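Local coordinates for protein putative glycosyltransferase (GalT1) (Streptococcus parasanguinis, PDB 4PHR) that probably acts as a glycosyltransferase, its GT-D-fold domain, the part present here, binding the nucleotide UDP in a pocket that also holds manganese, at residues Lys22-Asn27 / Lys140-Gly145; Ile119-Ile124 / His250-Asn255; Lys172-Pro177 / Asp186-Leu191. One frame throughout, in Å; residues are numbered along the deposited sequence.

Contact 1 of 3, residues Lys22-Asn27 / Lys140-Gly145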
loop_
_atom_site.group_PDB
_atom_site.type_symbol
_atom_site.label_atom_id
_atom_site.label_comp_id
_atom_site.label_asym_id
_atom_site.label_seq_id
_atom_site.Cartn_x
_atom_site.Cartn_y
_atom_site.Cartn_z
ATOM N N LYS A 22 -3.707 0.408 15.313
ATOM C CA LYS A 22 -3.363 0.600 16.722
ATOM C C LYS A 22 -1.904 0.238 16.944
ATOM O O LYS A 22 -1.186 0.915 17.678
ATOM C CB LYS A 22 -4.256 -0.248 17.634
ATOM C CG LYS A 22 -5.688 0.239 17.715
ATOM C CD LYS A 22 -6.582 -0.799 18.374
ATOM C CE LYS A 22 -8.011 -0.303 18.481
ATOM N NZ LYS A 22 -8.971 -1.428 18.673
ATOM N N TYR A 23 -1.473 -0.837 16.295
ATOM C CA TYR A 23 -0.087 -1.271 16.365
ATOM C C TYR A 23 0.865 -0.197 15.833
ATOM O O TYR A 23 1.867 0.127 16.461
ATOM C CB TYR A 23 0.088 -2.569 15.576
ATOM C CG TYR A 23 1.479 -3.152 15.614
ATOM C CD1 TYR A 23 2.528 -2.555 14.927
ATOM C CD2 TYR A 23 1.740 -4.319 16.318
ATOM C CE1 TYR A 23 3.794 -3.093 14.945
ATOM C CE2 TYR A 23 3.002 -4.865 16.349
ATOM C CZ TYR A 23 4.028 -4.253 15.666
ATOM O OH TYR A 23 5.287 -4.797 15.689
ATOM N N ILE A 24 0.559 0.330 14.652
ATOM C CA ILE A 24 1.419 1.325 14.018
ATOM C C ILE A 24 1.577 2.564 14.899
ATOM O O ILE A 24 2.684 3.073 15.072
ATOM C CB ILE A 24 0.884 1.721 12.619
ATOM C CG1 ILE A 24 0.863 0.499 11.692
ATOM C CG2 ILE A 24 1.725 2.846 12.025
ATOM C CD1 ILE A 24 -0.094 0.621 10.502
ATOM N N LYS A 25 0.465 3.033 15.453
ATOM C CA LYS A 25 0.463 4.230 16.295
ATOM C C LYS A 25 1.182 4.039 17.617
ATOM O O LYS A 25 2.032 4.847 18.000
ATOM C CB LYS A 25 -0.967 4.664 16.579
ATOM C CG LYS A 25 -1.690 5.157 15.364
ATOM C CD LYS A 25 -3.157 5.358 15.654
ATOM C CE LYS A 25 -3.892 5.744 14.385
ATOM N NZ LYS A 25 -5.333 5.988 14.641
ATOM N N HIS A 26 0.818 2.978 18.324
ATOM C CA HIS A 26 1.422 2.698 19.618
ATOM C C HIS A 26 2.932 2.639 19.451
ATOM O O HIS A 26 3.693 3.045 20.330
ATOM C CB HIS A 26 0.895 1.372 20.173
ATOM C CG HIS A 26 1.512 0.971 21.479
ATOM N ND1 HIS A 26 2.354 -0.114 21.602
ATOM C CD2 HIS A 26 1.417 1.515 22.715
ATOM C CE1 HIS A 26 2.745 -0.226 22.859
ATOM N NE2 HIS A 26 2.192 0.752 23.555
ATOM N N ASN A 27 3.354 2.165 18.287
ATOM C CA ASN A 27 4.753 1.848 18.055
ATOM C C ASN A 27 5.495 2.837 17.154
ATOM O O ASN A 27 6.723 2.808 17.068
ATOM C CB ASN A 27 4.855 0.424 17.510
ATOM C CG ASN A 27 4.396 -0.608 18.526
ATOM O OD1 ASN A 27 4.760 -0.534 19.697
ATOM N ND2 ASN A 27 3.579 -1.557 18.093
ATOM N N LYS A 140 -6.420 8.692 9.273
ATOM C CA LYS A 140 -6.099 10.118 9.248
ATOM C C LYS A 140 -5.311 10.540 10.486
ATOM O O LYS A 140 -4.505 11.467 10.430
ATOM C CB LYS A 140 -7.371 10.956 9.114
ATOM C CG LYS A 140 -7.986 10.935 7.718
ATOM C CD LYS A 140 -9.364 11.594 7.717
ATOM C CE LYS A 140 -9.971 11.596 6.324
ATOM N NZ LYS A 140 -11.318 12.235 6.295
ATOM N N GLU A 141 -5.534 9.852 11.601
ATOM C CA GLU A 141 -4.803 10.168 12.820
ATOM C C GLU A 141 -3.303 9.916 12.676
ATOM O O GLU A 141 -2.503 10.457 13.439
ATOM C CB GLU A 141 -5.377 9.417 14.029
ATOM C CG GLU A 141 -6.773 9.879 14.437
ATOM C CD GLU A 141 -6.839 11.365 14.768
ATOM O OE1 GLU A 141 -5.838 11.915 15.276
ATOM O OE2 GLU A 141 -7.894 11.989 14.518
ATOM N N LEU A 142 -2.917 9.114 11.685
ATOM C CA LEU A 142 -1.502 8.880 11.423
ATOM C C LEU A 142 -0.780 10.157 11.008
ATOM O O LEU A 142 0.388 10.346 11.334
ATOM C CB LEU A 142 -1.305 7.798 10.351
ATOM C CG LEU A 142 -1.743 6.378 10.715
ATOM C CD1 LEU A 142 -1.577 5.449 9.525
ATOM C CD2 LEU A 142 -0.944 5.870 11.898
ATOM N N TRP A 143 -1.475 11.038 10.293
ATOM C CA TRP A 143 -0.821 12.222 9.737
ATOM C C TRP A 143 -1.346 13.558 10.268
ATOM O O TRP A 143 -0.831 14.610 9.905
ATOM C CB TRP A 143 -0.841 12.207 8.204
ATOM C CG TRP A 143 -2.188 11.982 7.586
ATOM C CD1 TRP A 143 -3.193 12.895 7.444
ATOM C CD2 TRP A 143 -2.660 10.768 6.997
ATOM N NE1 TRP A 143 -4.269 12.317 6.813
ATOM C CE2 TRP A 143 -3.964 11.013 6.521
ATOM C CE3 TRP A 143 -2.104 9.495 6.824
ATOM C CZ2 TRP A 143 -4.726 10.030 5.888
ATOM C CZ3 TRP A 143 -2.857 8.519 6.190
ATOM C CH2 TRP A 143 -4.157 8.795 5.725
ATOM N N ARG A 144 -2.337 13.528 11.155
ATOM C CA ARG A 144 -2.848 14.771 11.717
ATOM C C ARG A 144 -1.720 15.510 12.426
ATOM O O ARG A 144 -1.054 14.948 13.293
ATOM C CB ARG A 144 -3.994 14.508 12.697
ATOM C CG ARG A 144 -4.526 15.792 13.341
ATOM C CD ARG A 144 -5.429 15.522 14.537
ATOM N NE ARG A 144 -6.794 15.177 14.146
ATOM C CZ ARG A 144 -7.745 16.068 13.870
ATOM N NH1 ARG A 144 -7.485 17.368 13.925
ATOM N NH2 ARG A 144 -8.959 15.656 13.532
ATOM N N GLY A 145 -1.510 16.768 12.047
ATOM C CA GLY A 145 -0.480 17.588 12.656
ATOM C C GLY A 145 0.943 17.242 12.257
ATOM O O GLY A 145 1.898 17.761 12.841
#
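Leu142 presses its CD2 methyl into the angle between two side chains of helix 17-27, and this methyl makes the tightly packed part of the contact. Leu142 CD2 lies 3.6 Å from Lys25 CG and 4.0 Å from Ile24 CG2, and Leu142 crosses both side chains at about a right angle. Ile24 presents CG2 because that branch stands anti to its backbone N, with CG1 beside the N (chi1 -62°). Ile24 and Leu142 are both buried here, and Ile24 also touches Leu73 of strand 72-76, so the packing joins helix and loop to the interior.

On the outer side Glu141 is exposed, and the lysine amine merely passes one of its carbons: Lys25 runs extended beyond CG, and its NZ ends 3.5 Å from Glu141 CB. Glu141 bends at chi2 (-58°), carrying its OE1 6.0 Å from Lys25 NZ; its OE2 instead receives a weak bond from Arg144 NE. Lys25 NZ is hydrogen-bonded to Ser138 O of helix 132-140. Across the two segments, then, no hydrogen bond or salt bridge forms: the contact rests mainly on methyl and methylene packing, and the opposite charges of Lys25 and Glu141 can add at most a longer-range attraction.

Contact 2 of 3, residues Ile119-Ile124 / His250-Asn255; sequences ISRPYI and HTAEFN. With UDP (uridine-5'-diphosphate), chain B.
Arg121 and Glu253 form a bidentate, end-on salt bridge beside the diphosphate of UDP, in the nucleotide pocket of the GT-D fold. Arg121 NH2 reaches Glu253 OE1 at 2.6 Å, with an N-H...O angle of 164°. Arg121 NH1 reaches Glu253 OE2 at 3.0 Å. The guanidinium and carboxylate planes differ by only 20°, both oxygens are approached on their syn sides, and the paired bonds fix the rotation of the two groups.

Arg121 NH1 also donates to UDP O1B at 3.1 Å, again at the guanidinium edge but at a more bent 140°. The bends of Arg121 at chi2 and chi3 bring its NH1 to both the carboxylate and the phosphate. Outside the pair, Glu232 binds Arg121 NE and Lys243 binds Glu253 OE1, which probably spreads the charge of both partners. Next to Arg121, Ser120 OG donates to UDP O2B at 2.7 Å, so two successive residues hold the beta-phosphate.

Packing is slight by comparison. The type II turn from Thr251 to Phe254, closed by Phe254 N to Thr251 O, places Ala252 CB 4.0 Å from Arg121 NH2. Farther along the ligand, UDP O2' lies over the centre of one face of the His250 ring, 3.5 Å above its plane.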
loop_
_atom_site.group_PDB
_atom_site.type_symbol
_atom_site.label_atom_id
_atom_site.label_comp_id
_atom_site.label_asym_id
_atom_site.label_seq_id
_atom_site.Cartn_x
_atom_site.Cartn_y
_atom_site.Cartn_z
ATOM N N ILE A 119 -4.864 -2.158 5.012
ATOM C CA ILE A 119 -4.924 -0.811 5.588
ATOM C C ILE A 119 -5.059 0.248 4.486
ATOM O O ILE A 119 -5.551 1.350 4.740
ATOM C CB ILE A 119 -3.745 -0.459 6.541
ATOM C CG1 ILE A 119 -2.400 -0.518 5.829
ATOM C CG2 ILE A 119 -3.752 -1.342 7.783
ATOM C CD1 ILE A 119 -1.299 0.197 6.586
ATOM N N SER A 120 -4.650 -0.089 3.260
ATOM C CA SER A 120 -4.797 0.833 2.131
ATOM C C SER A 120 -6.117 0.607 1.395
ATOM O O SER A 120 -6.449 1.355 0.482
ATOM C CB SER A 120 -3.638 0.680 1.139
ATOM O OG SER A 120 -3.659 -0.621 0.570
ATOM N N ARG A 121 -6.862 -0.424 1.805
ATOM C CA ARG A 121 -8.041 -0.892 1.063
ATOM C C ARG A 121 -9.249 -1.078 1.997
ATOM O O ARG A 121 -9.747 -2.189 2.177
ATOM C CB ARG A 121 -7.717 -2.216 0.352
ATOM C CG ARG A 121 -6.395 -2.251 -0.429
ATOM C CD ARG A 121 -6.342 -1.210 -1.537
ATOM N NE ARG A 121 -7.511 -1.308 -2.402
ATOM C CZ ARG A 121 -7.475 -1.618 -3.690
ATOM N NH1 ARG A 121 -6.317 -1.842 -4.298
ATOM N NH2 ARG A 121 -8.611 -1.678 -4.373
ATOM N N PRO A 122 -9.726 0.015 2.600
ATOM C CA PRO A 122 -10.673 -0.112 3.714
ATOM C C PRO A 122 -12.143 -0.015 3.324
ATOM O O PRO A 122 -12.962 0.205 4.214
ATOM C CB PRO A 122 -10.318 1.095 4.602
ATOM C CG PRO A 122 -9.154 1.812 3.905
ATOM C CD PRO A 122 -9.226 1.390 2.483
ATOM N N TYR A 123 -12.488 -0.162 2.047
ATOM C CA TYR A 123 -13.868 0.126 1.652
ATOM C C TYR A 123 -14.487 -0.767 0.574
ATOM O O TYR A 123 -15.469 -1.465 0.833
ATOM C CB TYR A 123 -13.985 1.606 1.234
ATOM C CG TYR A 123 -15.364 2.011 0.736
ATOM C CD1 TYR A 123 -16.408 2.233 1.623
ATOM C CD2 TYR A 123 -15.614 2.179 -0.620
ATOM C CE1 TYR A 123 -17.665 2.592 1.174
ATOM C CE2 TYR A 123 -16.872 2.537 -1.081
ATOM C CZ TYR A 123 -17.891 2.746 -0.178
ATOM O OH TYR A 123 -19.146 3.106 -0.624
ATOM N N ILE A 124 -13.937 -0.733 -0.634
ATOM C CA ILE A 124 -14.696 -1.192 -1.807
ATOM C C ILE A 124 -15.007 -2.694 -1.832
ATOM O O ILE A 124 -16.056 -3.103 -2.339
ATOM C CB ILE A 124 -14.034 -0.745 -3.145
ATOM C CG1 ILE A 124 -15.067 -0.711 -4.281
ATOM C CG2 ILE A 124 -12.852 -1.634 -3.478
ATOM C CD1 ILE A 124 -16.125 0.359 -4.119
ATOM N N HIS A 250 -4.987 8.436 -11.522
ATOM C CA HIS A 250 -4.947 6.977 -11.489
ATOM C C HIS A 250 -6.081 6.402 -10.637
ATOM O O HIS A 250 -6.396 6.944 -9.583
ATOM C CB HIS A 250 -3.601 6.554 -10.885
ATOM C CG HIS A 250 -3.496 5.092 -10.587
ATOM N ND1 HIS A 250 -3.265 4.151 -11.565
ATOM C CD2 HIS A 250 -3.582 4.413 -9.421
ATOM C CE1 HIS A 250 -3.209 2.953 -11.011
ATOM N NE2 HIS A 250 -3.402 3.084 -9.712
ATOM N N THR A 251 -6.675 5.300 -11.086
ATOM C CA THR A 251 -7.650 4.572 -10.282
ATOM C C THR A 251 -7.191 3.140 -10.035
ATOM O O THR A 251 -6.831 2.436 -10.973
ATOM C CB THR A 251 -9.028 4.486 -10.973
ATOM O OG1 THR A 251 -9.469 5.790 -11.363
ATOM C CG2 THR A 251 -10.047 3.903 -10.014
ATOM N N ALA A 252 -7.236 2.706 -8.774
ATOM C CA ALA A 252 -6.943 1.317 -8.418
ATOM C C ALA A 252 -7.714 0.347 -9.308
ATOM O O ALA A 252 -8.906 0.536 -9.551
ATOM C CB ALA A 252 -7.295 1.062 -6.957
ATOM N N GLU A 253 -7.016 -0.684 -9.777
ATOM C CA GLU A 253 -7.574 -1.790 -10.573
ATOM C C GLU A 253 -7.844 -1.456 -12.035
ATOM O O GLU A 253 -8.259 -2.313 -12.816
ATOM C CB GLU A 253 -8.793 -2.430 -9.903
ATOM C CG GLU A 253 -8.430 -3.421 -8.788
ATOM C CD GLU A 253 -8.092 -2.749 -7.473
ATOM O OE1 GLU A 253 -8.991 -2.123 -6.879
ATOM O OE2 GLU A 253 -6.930 -2.848 -7.028
ATOM N N PHE A 254 -7.595 -0.209 -12.405
ATOM C CA PHE A 254 -7.539 0.162 -13.811
ATOM C C PHE A 254 -6.067 0.174 -14.171
ATOM O O PHE A 254 -5.336 1.100 -13.819
ATOM C CB PHE A 254 -8.205 1.515 -14.036
ATOM C CG PHE A 254 -9.696 1.472 -13.886
ATOM C CD1 PHE A 254 -10.280 1.428 -12.631
ATOM C CD2 PHE A 254 -10.513 1.457 -14.999
ATOM C CE1 PHE A 254 -11.645 1.376 -12.491
ATOM C CE2 PHE A 254 -11.882 1.409 -14.868
ATOM C CZ PHE A 254 -12.452 1.367 -13.614
ATOM N N ASN A 255 -5.643 -0.872 -14.876
ATOM C CA ASN A 255 -4.243 -1.292 -14.882
ATOM C C ASN A 255 -3.345 -0.755 -15.990
ATOM O O ASN A 255 -2.261 -1.297 -16.217
ATOM C CB ASN A 255 -4.162 -2.823 -14.847
ATOM C CG ASN A 255 -4.500 -3.389 -13.483
ATOM O OD1 ASN A 255 -4.241 -2.756 -12.455
ATOM N ND2 ASN A 255 -5.085 -4.583 -13.462
HETATM N N1 UDP B . 2.678 3.252 -8.598
HETATM C C2 UDP B . 3.523 4.171 -9.170
HETATM N N3 UDP B . 4.636 3.744 -9.854
HETATM C C4 UDP B . 4.916 2.404 -9.967
HETATM C C5 UDP B . 4.064 1.466 -9.384
HETATM C C6 UDP B . 2.873 1.920 -8.828
HETATM O O2 UDP B . 3.278 5.375 -9.099
HETATM O O4 UDP B . 5.944 2.072 -10.568
HETATM C "C1'" UDP B . 1.540 3.737 -7.802
HETATM C "C2'" UDP B . 0.148 3.671 -8.371
HETATM O "O2'" UDP B . -0.085 4.759 -9.242
HETATM C "C3'" UDP B . -0.676 3.763 -7.106
HETATM C "C4'" UDP B . 0.175 3.016 -6.092
HETATM O "O4'" UDP B . 1.482 2.905 -6.661
HETATM O "O3'" UDP B . -0.785 5.108 -6.697
HETATM C "C5'" UDP B . -0.393 1.639 -5.774
HETATM O "O5'" UDP B . 0.496 0.976 -4.884
HETATM P PA UDP B . 0.228 -0.524 -4.364
HETATM O O1A UDP B . 0.314 -1.462 -5.500
HETATM O O2A UDP B . 1.181 -0.747 -3.251
HETATM O O3A UDP B . -1.310 -0.421 -3.865
HETATM P PB UDP B . -2.290 -1.449 -3.066
HETATM O O1B UDP B . -3.241 -1.971 -4.090
HETATM O O2B UDP B . -2.965 -0.578 -2.074
HETATM O O3B UDP B . -1.464 -2.542 -2.461
#

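Contact 3 of 3, residues Lys172-Pro177 / Asp186-Leu191; sequences KRLVCP and DEILRL. With UDP (uridine-5'-diphosphate), chain B.
The uracil end of the UDP pocket is bordered by the tip of strand 170-176, and this contact packs that strand against helix 185-195. It belongs to a beta-alpha-beta crossover: the helix leads on to the parallel strand 200-204, with strand 147-153 lying between the two strands in the sheet. The two short segments run antiparallel, their axes 173° apart in direction and 10.2 Å apart at closest approach.

Two alternate strand residues, Leu174 and Cys176, point toward the helix. Leu174 CG stands anti to its backbone N (chi1 -173°), and both its methyls reach Leu191 CB, with Leu174 CD2 at 3.9 Å; the two leucine side chains cross at about a right angle. The same Leu174 CD2 comes 3.8 Å from Ile188 O, a helix carbonyl that is also hydrogen-bonded to Thr192 OG1. One turn earlier on the helix, Ile188 meets sulfur: Cys176 SG sits 3.8 Å from Ile188 CG1 and also lies near its CG2 and CD1, so the thiol rests against the branched chain. Val151 of strand 147-153 touches both Cys176 and Ile188.

Just past the strand, Pro177 O accepts a hydrogen bond from UDP N3 at 2.9 Å, at a nearly straight 169°. Across the segments the contact is apolar, without hydrogen bonds, while the strand's end offers a backbone acceptor suited to the imide N-H of uracil.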
loop_
_atom_site.group_PDB
_atom_site.type_symbol
_atom_site.label_atom_id
_atom_site.label_comp_id
_atom_site.label_asym_id
_atom_site.label_seq_id
_atom_site.Cartn_x
_atom_site.Cartn_y
_atom_site.Cartn_z
ATOM N N LYS A 172 5.055 17.811 1.221
ATOM C CA LYS A 172 6.009 17.876 0.127
ATOM C C LYS A 172 5.876 16.557 -0.619
ATOM O O LYS A 172 5.647 15.527 0.007
ATOM C CB LYS A 172 7.433 18.058 0.660
ATOM C CG LYS A 172 7.658 19.386 1.403
ATOM C CD LYS A 172 7.508 20.566 0.466
ATOM C CE LYS A 172 7.724 21.890 1.187
ATOM N NZ LYS A 172 7.405 23.026 0.288
ATOM N N ARG A 173 6.023 16.588 -1.942
ATOM C CA ARG A 173 5.868 15.390 -2.767
ATOM C C ARG A 173 7.092 15.149 -3.625
ATOM O O ARG A 173 7.620 16.071 -4.248
ATOM C CB ARG A 173 4.652 15.512 -3.695
ATOM C CG ARG A 173 3.333 15.698 -2.990
ATOM C CD ARG A 173 2.157 15.883 -3.957
ATOM N NE ARG A 173 0.962 16.254 -3.205
ATOM C CZ ARG A 173 -0.042 15.435 -2.916
ATOM N NH1 ARG A 173 -0.066 14.177 -3.361
ATOM N NH2 ARG A 173 -1.054 15.903 -2.199
ATOM N N LEU A 174 7.527 13.899 -3.655
ATOM C CA LEU A 174 8.543 13.457 -4.593
ATOM C C LEU A 174 7.797 12.641 -5.636
ATOM O O LEU A 174 7.270 11.572 -5.332
ATOM C CB LEU A 174 9.589 12.598 -3.881
ATOM C CG LEU A 174 10.846 12.164 -4.633
ATOM C CD1 LEU A 174 11.627 13.385 -5.116
ATOM C CD2 LEU A 174 11.720 11.267 -3.750
ATOM N N VAL A 175 7.726 13.157 -6.859
ATOM C CA VAL A 175 6.857 12.555 -7.866
ATOM C C VAL A 175 7.684 11.686 -8.799
ATOM O O VAL A 175 8.563 12.179 -9.500
ATOM C CB VAL A 175 6.060 13.618 -8.639
ATOM C CG1 VAL A 175 5.183 12.973 -9.691
ATOM C CG2 VAL A 175 5.216 14.434 -7.663
ATOM N N CYS A 176 7.386 10.393 -8.785
ATOM C CA CYS A 176 8.164 9.373 -9.458
ATOM C C CYS A 176 7.413 8.817 -10.666
ATOM O O CYS A 176 6.262 9.196 -10.918
ATOM C CB CYS A 176 8.454 8.251 -8.465
ATOM S SG CYS A 176 9.271 8.817 -6.932
ATOM N N PRO A 177 8.050 7.899 -11.413
ATOM C CA PRO A 177 7.332 7.347 -12.565
ATOM C C PRO A 177 6.097 6.555 -12.147
ATOM O O PRO A 177 6.118 5.877 -11.112
ATOM C CB PRO A 177 8.373 6.425 -13.213
ATOM C CG PRO A 177 9.686 7.017 -12.803
ATOM C CD PRO A 177 9.459 7.467 -11.386
ATOM N N ASP A 186 17.612 3.957 -6.894
ATOM C CA ASP A 186 18.685 4.628 -6.164
ATOM C C ASP A 186 18.427 6.129 -6.024
ATOM O O ASP A 186 18.635 6.705 -4.952
ATOM C CB ASP A 186 20.054 4.383 -6.816
ATOM C CG ASP A 186 20.543 2.952 -6.646
ATOM O OD1 ASP A 186 19.969 2.199 -5.829
ATOM O OD2 ASP A 186 21.526 2.584 -7.325
ATOM N N GLU A 187 17.973 6.759 -7.103
ATOM C CA GLU A 187 17.653 8.186 -7.057
ATOM C C GLU A 187 16.458 8.480 -6.139
ATOM O O GLU A 187 16.459 9.468 -5.394
ATOM C CB GLU A 187 17.389 8.744 -8.458
ATOM C CG GLU A 187 17.084 10.242 -8.466
ATOM C CD GLU A 187 16.744 10.773 -9.845
ATOM O OE1 GLU A 187 16.579 9.958 -10.776
ATOM O OE2 GLU A 187 16.646 12.013 -9.998
ATOM N N ILE A 188 15.432 7.633 -6.201
ATOM C CA ILE A 188 14.276 7.819 -5.342
ATOM C C ILE A 188 14.683 7.739 -3.874
ATOM O O ILE A 188 14.298 8.595 -3.073
ATOM C CB ILE A 188 13.173 6.789 -5.645
ATOM C CG1 ILE A 188 12.640 7.009 -7.071
ATOM C CG2 ILE A 188 12.053 6.909 -4.619
ATOM C CD1 ILE A 188 11.801 5.857 -7.620
ATOM N N LEU A 189 15.482 6.731 -3.525
ATOM C CA LEU A 189 15.933 6.595 -2.145
ATOM C C LEU A 189 16.759 7.809 -1.726
ATOM O O LEU A 189 16.558 8.356 -0.650
ATOM C CB LEU A 189 16.757 5.323 -1.961
ATOM C CG LEU A 189 17.312 5.104 -0.548
ATOM C CD1 LEU A 189 16.184 5.060 0.487
ATOM C CD2 LEU A 189 18.166 3.840 -0.483
ATOM N N ARG A 190 17.684 8.218 -2.587
ATOM C CA ARG A 190 18.581 9.335 -2.296
ATOM C C ARG A 190 17.804 10.635 -2.039
ATOM O O ARG A 190 18.048 11.322 -1.050
ATOM C CB ARG A 190 19.571 9.511 -3.448
ATOM C CG ARG A 190 20.628 10.580 -3.209
ATOM C CD ARG A 190 21.697 10.584 -4.304
ATOM N NE ARG A 190 21.147 10.904 -5.620
ATOM C CZ ARG A 190 21.020 10.026 -6.612
ATOM N NH1 ARG A 190 21.413 8.768 -6.446
ATOM N NH2 ARG A 190 20.506 10.406 -7.774
ATOM N N LEU A 191 16.841 10.947 -2.906
ATOM C CA LEU A 191 16.087 12.191 -2.764
ATOM C C LEU A 191 15.066 12.119 -1.630
ATOM O O LEU A 191 14.760 13.127 -0.995
ATOM C CB LEU A 191 15.407 12.578 -4.083
ATOM C CG LEU A 191 16.364 12.887 -5.244
ATOM C CD1 LEU A 191 15.627 13.510 -6.419
ATOM C CD2 LEU A 191 17.518 13.790 -4.798
HETATM N N1 UDP B . 2.678 3.252 -8.598
HETATM C C2 UDP B . 3.523 4.171 -9.170
HETATM N N3 UDP B . 4.636 3.744 -9.854
HETATM C C4 UDP B . 4.916 2.404 -9.967
HETATM C C5 UDP B . 4.064 1.466 -9.384
HETATM C C6 UDP B . 2.873 1.920 -8.828
HETATM O O2 UDP B . 3.278 5.375 -9.099
HETATM O O4 UDP B . 5.944 2.072 -10.568
HETATM C "C1'" UDP B . 1.540 3.737 -7.802
HETATM C "C2'" UDP B . 0.148 3.671 -8.371
HETATM O "O2'" UDP B . -0.085 4.759 -9.242
HETATM C "C3'" UDP B . -0.676 3.763 -7.106
HETATM C "C4'" UDP B . 0.175 3.016 -6.092
HETATM O "O4'" UDP B . 1.482 2.905 -6.661
HETATM O "O3'" UDP B . -0.785 5.108 -6.697
HETATM C "C5'" UDP B . -0.393 1.639 -5.774
HETATM O "O5'" UDP B . 0.496 0.976 -4.884
HETATM P PA UDP B . 0.228 -0.524 -4.364
HETATM O O1A UDP B . 0.314 -1.462 -5.500
HETATM O O2A UDP B . 1.181 -0.747 -3.251
HETATM O O3A UDP B . -1.310 -0.421 -3.865
HETATM P PB UDP B . -2.290 -1.449 -3.066
HETATM O O1B UDP B . -3.241 -1.971 -4.090
HETATM O O2B UDP B . -2.965 -0.578 -2.074
HETATM O O3B UDP B . -1.464 -2.542 -2.461
#

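Overall arrangement
Contact 3 is buried, whereas contacts 1 and 2 are only partly so. Contacts 1 and 3 rely on apolar carbon packing, in contact 1 partly from the aliphatic chain of a lysine, to fasten a helix: to the loop between helix 132-140 and strand 147-153 in the first, to a strand of the five-stranded sheet in the second. Contact 2 joins two loops by charge, nearer the centre of the chain. Contacts 2 and 3 lie 22 Å apart between centres yet both touch UDP, one at the beta-phosphate and ribose, the other at the base. Ile24 CD1 and Ile119 CD1, 4.1 Å apart, carry apolar packing from contact 1 to the residue next to the phosphate-binding Ser120.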